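Local coordinates for metallophosphoesterase TT1561-like domain-containing protein (Aquifex aeolicus, PDB 2YVT) that is of unknown function but probably hydrolyses phosphate esters with the help of bound metal ions, as members of the calcineurin-like metallophosphoesterase superfamily do, at residues A[206-210]-A[211-215]; A[225-229]-A[230-234]. All coordinates share one frame; numbering follows the deposited sequence.

Contact 1 (A[206-210]-A[211-215]); sequences TIIKS and LNPEV
Ile207 and Leu211, one helical turn apart, lie side by side and point the same way, the methyl CG2 of Ile207 resting 3.7 Å from Leu211 CD1. Ile207 sets its CG2 anti to the backbone N, on the carbonyl side, and this puts the methyl beside the next turn while CG1 and CD1 lead off in another direction. The backbone reinforces the pair: Leu211 N donates to Ile207 O at 2.8 Å in a fairly straight bond (161° at the hydrogen), and Leu211 CB lies 3.4 Å from that same oxygen. Val161, Leu165 and Phe180 pack on Ile207, and Val168 touches Leu211; this is the better packed flank, although Leu211 keeps some exposure. An alanine in place of Leu211 would remove CG and both methyls and would probably leave Ile207 CG2 and Val168 facing a gap. A second, buried point joins Ile208 and Pro213, whose ring brings CD to 3.4 Å from Ile208 O. Ile208 O also accepts Asn212 N at 2.8 Å, though with a bent approach of 138°. The opposite character belongs to Lys209, Ser210 and Asn212, which are exposed to solvent and add little side-chain packing between 206-210 and 211-215. Asn212 is the first residue to leave the helix, its phi of 49° turning the chain away from the helical path, and Pro213, having no N-H, cannot extend the helical bonding. Such a helix C-terminus, ended by a residue of positive phi and then proline, here closes the helix of a beta-alpha-beta crossover between the parallel strands 175-180 and 215-218.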
loop_
_atom_site.group_PDB
_atom_site.type_symbol
_atom_site.label_atom_id
_atom_site.label_comp_id
_atom_site.label_asym_id
_atom_site.label_seq_id
_atom_site.Cartn_x
_atom_site.Cartn_y
_atom_site.Cartn_z
ATOM N N THR A 206 -13.368 10.583 -0.734
ATOM C CA THR A 206 -13.834 11.116 -2.002
ATOM C C THR A 206 -13.612 10.125 -3.149
ATOM O O THR A 206 -14.524 9.902 -3.946
ATOM C CB THR A 206 -13.198 12.488 -2.300
ATOM O OG1 THR A 206 -13.467 13.392 -1.214
ATOM C CG2 THR A 206 -13.752 13.069 -3.584
ATOM N N ILE A 207 -12.419 9.521 -3.215
ATOM C CA ILE A 207 -12.137 8.470 -4.201
ATOM C C ILE A 207 -13.123 7.318 -4.069
ATOM O O ILE A 207 -13.614 6.789 -5.057
ATOM C CB ILE A 207 -10.739 7.816 -4.014
ATOM C CG1 ILE A 207 -9.597 8.820 -4.104
ATOM C CG2 ILE A 207 -10.554 6.672 -5.027
ATOM C CD1 ILE A 207 -8.253 8.187 -3.756
ATOM N N ILE A 208 -13.387 6.909 -2.830
ATOM C CA ILE A 208 -14.297 5.810 -2.574
ATOM C C ILE A 208 -15.710 6.161 -3.053
ATOM O O ILE A 208 -16.378 5.333 -3.665
ATOM C CB ILE A 208 -14.265 5.407 -1.085
ATOM C CG1 ILE A 208 -12.967 4.641 -0.789
ATOM C CG2 ILE A 208 -15.497 4.587 -0.709
ATOM C CD1 ILE A 208 -12.719 4.379 0.685
ATOM N N LYS A 209 -16.136 7.397 -2.801
ATOM C CA LYS A 209 -17.437 7.875 -3.269
ATOM C C LYS A 209 -17.488 7.867 -4.799
ATOM O O LYS A 209 -18.463 7.402 -5.399
ATOM C CB LYS A 209 -17.717 9.276 -2.700
ATOM C CG LYS A 209 -18.803 10.099 -3.415
ATOM C CD LYS A 209 -20.204 9.622 -3.085
ATOM C CE LYS A 209 -21.257 10.522 -3.739
ATOM N NZ LYS A 209 -22.626 10.085 -3.394
ATOM N N SER A 210 -16.418 8.357 -5.419
ATOM C CA SER A 210 -16.340 8.453 -6.871
ATOM C C SER A 210 -16.313 7.094 -7.572
ATOM O O SER A 210 -17.047 6.881 -8.544
ATOM C CB SER A 210 -15.129 9.293 -7.287
ATOM O OG SER A 210 -15.047 9.377 -8.694
ATOM N N LEU A 211 -15.475 6.185 -7.074
ATOM C CA LEU A 211 -15.236 4.892 -7.718
ATOM C C LEU A 211 -16.178 3.784 -7.256
ATOM O O LEU A 211 -16.376 2.795 -7.972
ATOM C CB LEU A 211 -13.786 4.443 -7.489
ATOM C CG LEU A 211 -12.675 5.312 -8.087
ATOM C CD1 LEU A 211 -11.344 4.580 -7.967
ATOM C CD2 LEU A 211 -12.961 5.684 -9.533
ATOM N N ASN A 212 -16.720 3.939 -6.048
ATOM C CA ASN A 212 -17.608 2.950 -5.429
ATOM C C ASN A 212 -17.064 1.514 -5.484
ATOM O O ASN A 212 -17.735 0.601 -5.984
ATOM C CB ASN A 212 -19.015 3.029 -6.037
ATOM C CG ASN A 212 -20.039 2.267 -5.227
ATOM O OD1 ASN A 212 -20.064 2.353 -3.995
ATOM N ND2 ASN A 212 -20.899 1.518 -5.912
ATOM N N PRO A 213 -15.836 1.306 -4.974
ATOM C CA PRO A 213 -15.265 -0.033 -5.049
ATOM C C PRO A 213 -15.944 -0.977 -4.063
ATOM O O PRO A 213 -16.533 -0.532 -3.076
ATOM C CB PRO A 213 -13.803 0.180 -4.640
ATOM C CG PRO A 213 -13.808 1.415 -3.810
ATOM C CD PRO A 213 -14.942 2.266 -4.296
ATOM N N GLU A 214 -15.866 -2.274 -4.331
ATOM C CA GLU A 214 -16.427 -3.258 -3.399
ATOM C C GLU A 214 -15.628 -3.299 -2.100
ATOM O O GLU A 214 -16.194 -3.355 -1.009
ATOM C CB GLU A 214 -16.421 -4.640 -4.030
ATOM C CG GLU A 214 -17.232 -5.663 -3.257
ATOM C CD GLU A 214 -17.245 -7.011 -3.933
ATOM O OE1 GLU A 214 -17.320 -7.051 -5.175
ATOM O OE2 GLU A 214 -17.172 -8.031 -3.227
ATOM N N VAL A 215 -14.306 -3.276 -2.240
ATOM C CA VAL A 215 -13.389 -3.399 -1.109
ATOM C C VAL A 215 -12.248 -2.409 -1.305
ATOM O O VAL A 215 -11.792 -2.172 -2.433
ATOM C CB VAL A 215 -12.809 -4.837 -1.001
ATOM C CG1 VAL A 215 -11.796 -4.956 0.144
ATOM C CG2 VAL A 215 -13.927 -5.868 -0.837
#

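Contact 2 (A[225-229]-A[230-234]); sequences HELVG and NTIVV
His225 meets Val234 through its CB, 4.1 Å from Val234 CG2, while the imidazole turns away and sets neither face nor edge against 230-234. The torsion responsible places CG between the backbone N and the carbonyl carbon (chi1 67°). Glu226 likewise directs its flat carboxylate away from the neighbouring strand: OE1 accepts Glu187 N, and OE2 is gripped twice, by Phe188 N and Val189 N. At the turn, the carboxamide of Asn230 folds back beside the preceding peptide, OD1 3.7 Å from Gly229 C, and its ND2 is taken by Asn212 OD1. Glu226 and Val233 form a hydrogen-bonded pair, with Val233 N 2.8 Å from Glu226 O and Glu226 N bonded in return to Val233 O. At the next such pair Val228 N donates to Thr231 O, but the return bond, Thr231 N to Val228 O at 3.0 Å, comes from above the carbonyl plane, 47° out of it. This bond closes a type II' turn, making 225-234 a beta hairpin with a two-residue loop, Gly229 and Asn230 at its corners. Gly229 has a positive phi, and a beta carbon there would run into Asn230 N. On the face shared by His225, Leu227, Ile232 and Val234, Leu227 CD1 rests 3.8 Å from Ile232 CG1, the two side chains crossing obliquely. On the other face Val228 CG2 meets Val233 CG2 diagonally, at 3.6 Å, each methyl lying anti to its own carbonyl carbon. Ile208 of helix 202-211 touches Thr231 and Val233, whereas Ile254 and Leu256 of strand 253-258 lie against His225 and Val234.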
loop_
_atom_site.group_PDB
_atom_site.type_symbol
_atom_site.label_atom_id
_atom_site.label_comp_id
_atom_site.label_asym_id
_atom_site.label_seq_id
_atom_site.Cartn_x
_atom_site.Cartn_y
_atom_site.Cartn_z
ATOM N N HIS A 225 -11.963 -2.717 10.224
ATOM C CA HIS A 225 -12.750 -2.807 9.008
ATOM C C HIS A 225 -14.094 -2.151 9.264
ATOM O O HIS A 225 -14.660 -2.254 10.366
ATOM C CB HIS A 225 -12.890 -4.256 8.526
ATOM C CG HIS A 225 -13.703 -5.122 9.432
ATOM N ND1 HIS A 225 -13.184 -5.712 10.563
ATOM C CD2 HIS A 225 -15.007 -5.485 9.382
ATOM C CE1 HIS A 225 -14.130 -6.410 11.168
ATOM N NE2 HIS A 225 -15.247 -6.283 10.474
ATOM N N GLU A 226 -14.580 -1.446 8.251
ATOM C CA GLU A 226 -15.840 -0.722 8.363
ATOM C C GLU A 226 -16.313 -0.288 6.991
ATOM O O GLU A 226 -15.531 -0.272 6.028
ATOM C CB GLU A 226 -15.681 0.510 9.266
ATOM C CG GLU A 226 -14.753 1.592 8.716
ATOM C CD GLU A 226 -14.438 2.643 9.755
ATOM O OE1 GLU A 226 -15.318 3.498 10.018
ATOM O OE2 GLU A 226 -13.323 2.606 10.319
ATOM N N LEU A 227 -17.592 0.064 6.906
ATOM C CA LEU A 227 -18.151 0.615 5.676
ATOM C C LEU A 227 -17.835 2.099 5.542
ATOM O O LEU A 227 -18.032 2.876 6.480
ATOM C CB LEU A 227 -19.667 0.382 5.624
ATOM C CG LEU A 227 -20.230 -0.687 4.680
ATOM C CD1 LEU A 227 -19.513 -2.027 4.780
ATOM C CD2 LEU A 227 -21.732 -0.853 4.918
ATOM N N VAL A 228 -17.308 2.484 4.383
ATOM C CA VAL A 228 -17.199 3.894 4.029
ATOM C C VAL A 228 -18.006 4.021 2.746
ATOM O O VAL A 228 -17.658 3.437 1.718
ATOM C CB VAL A 228 -15.721 4.346 3.844
ATOM C CG1 VAL A 228 -15.641 5.797 3.340
ATOM C CG2 VAL A 228 -14.943 4.171 5.152
ATOM N N GLY A 229 -19.119 4.747 2.825
ATOM C CA GLY A 229 -20.108 4.713 1.749
ATOM C C GLY A 229 -20.623 3.288 1.658
ATOM O O GLY A 229 -21.105 2.739 2.650
ATOM N N ASN A 230 -20.474 2.680 0.483
ATOM C CA ASN A 230 -20.875 1.288 0.250
ATOM C C ASN A 230 -19.684 0.316 0.239
ATOM O O ASN A 230 -19.846 -0.887 0.025
ATOM C CB ASN A 230 -21.640 1.180 -1.074
ATOM C CG ASN A 230 -22.651 2.304 -1.261
ATOM O OD1 ASN A 230 -23.547 2.496 -0.436
ATOM N ND2 ASN A 230 -22.503 3.058 -2.344
ATOM N N THR A 231 -18.491 0.854 0.475
ATOM C CA THR A 231 -17.246 0.101 0.360
ATOM C C THR A 231 -16.797 -0.474 1.698
ATOM O O THR A 231 -16.765 0.242 2.697
ATOM C CB THR A 231 -16.140 1.033 -0.160
ATOM O OG1 THR A 231 -16.530 1.570 -1.428
ATOM C CG2 THR A 231 -14.783 0.316 -0.292
ATOM N N ILE A 232 -16.433 -1.758 1.708
ATOM C CA ILE A 232 -15.788 -2.354 2.882
ATOM C C ILE A 232 -14.325 -1.942 2.863
ATOM O O ILE A 232 -13.586 -2.292 1.933
ATOM C CB ILE A 232 -15.855 -3.897 2.891
ATOM C CG1 ILE A 232 -17.308 -4.385 2.870
ATOM C CG2 ILE A 232 -15.083 -4.471 4.100
ATOM C CD1 ILE A 232 -17.432 -5.852 2.612
ATOM N N VAL A 233 -13.921 -1.183 3.878
ATOM C CA VAL A 233 -12.547 -0.711 3.988
ATOM C C VAL A 233 -11.835 -1.522 5.067
ATOM O O VAL A 233 -12.338 -1.659 6.190
ATOM C CB VAL A 233 -12.483 0.798 4.298
ATOM C CG1 VAL A 233 -11.033 1.279 4.365
ATOM C CG2 VAL A 233 -13.266 1.590 3.237
ATOM N N VAL A 234 -10.676 -2.071 4.709
ATOM C CA VAL A 234 -9.909 -2.919 5.613
ATOM C C VAL A 234 -8.511 -2.348 5.789
ATOM O O VAL A 234 -7.763 -2.214 4.815
ATOM C CB VAL A 234 -9.795 -4.370 5.067
ATOM C CG1 VAL A 234 -9.011 -5.253 6.034
ATOM C CG2 VAL A 234 -11.182 -4.963 4.820
#

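Contact 1 closes before contact 2 opens, and their centres lie 9 Å apart on the same side of the chain's centre. Between them runs strand 215-218, which pairs in parallel with strand 231-235 of the hairpin and with strand 175-180, so the helix end of contact 1 delivers the chain into the sheet that contact 2 extends by an antiparallel strand. They also touch directly: Pro213 O and Thr231 OG1, 2.7 Å apart, are probably hydrogen-bonded, and Ile208 CG2 packs near Thr231 OG1 and Val228 O. Helix 202-211 thus lies against part of the hairpin face that carries Val228, Thr231 and Val233, tying both contacts into one part of the metallophosphoesterase fold.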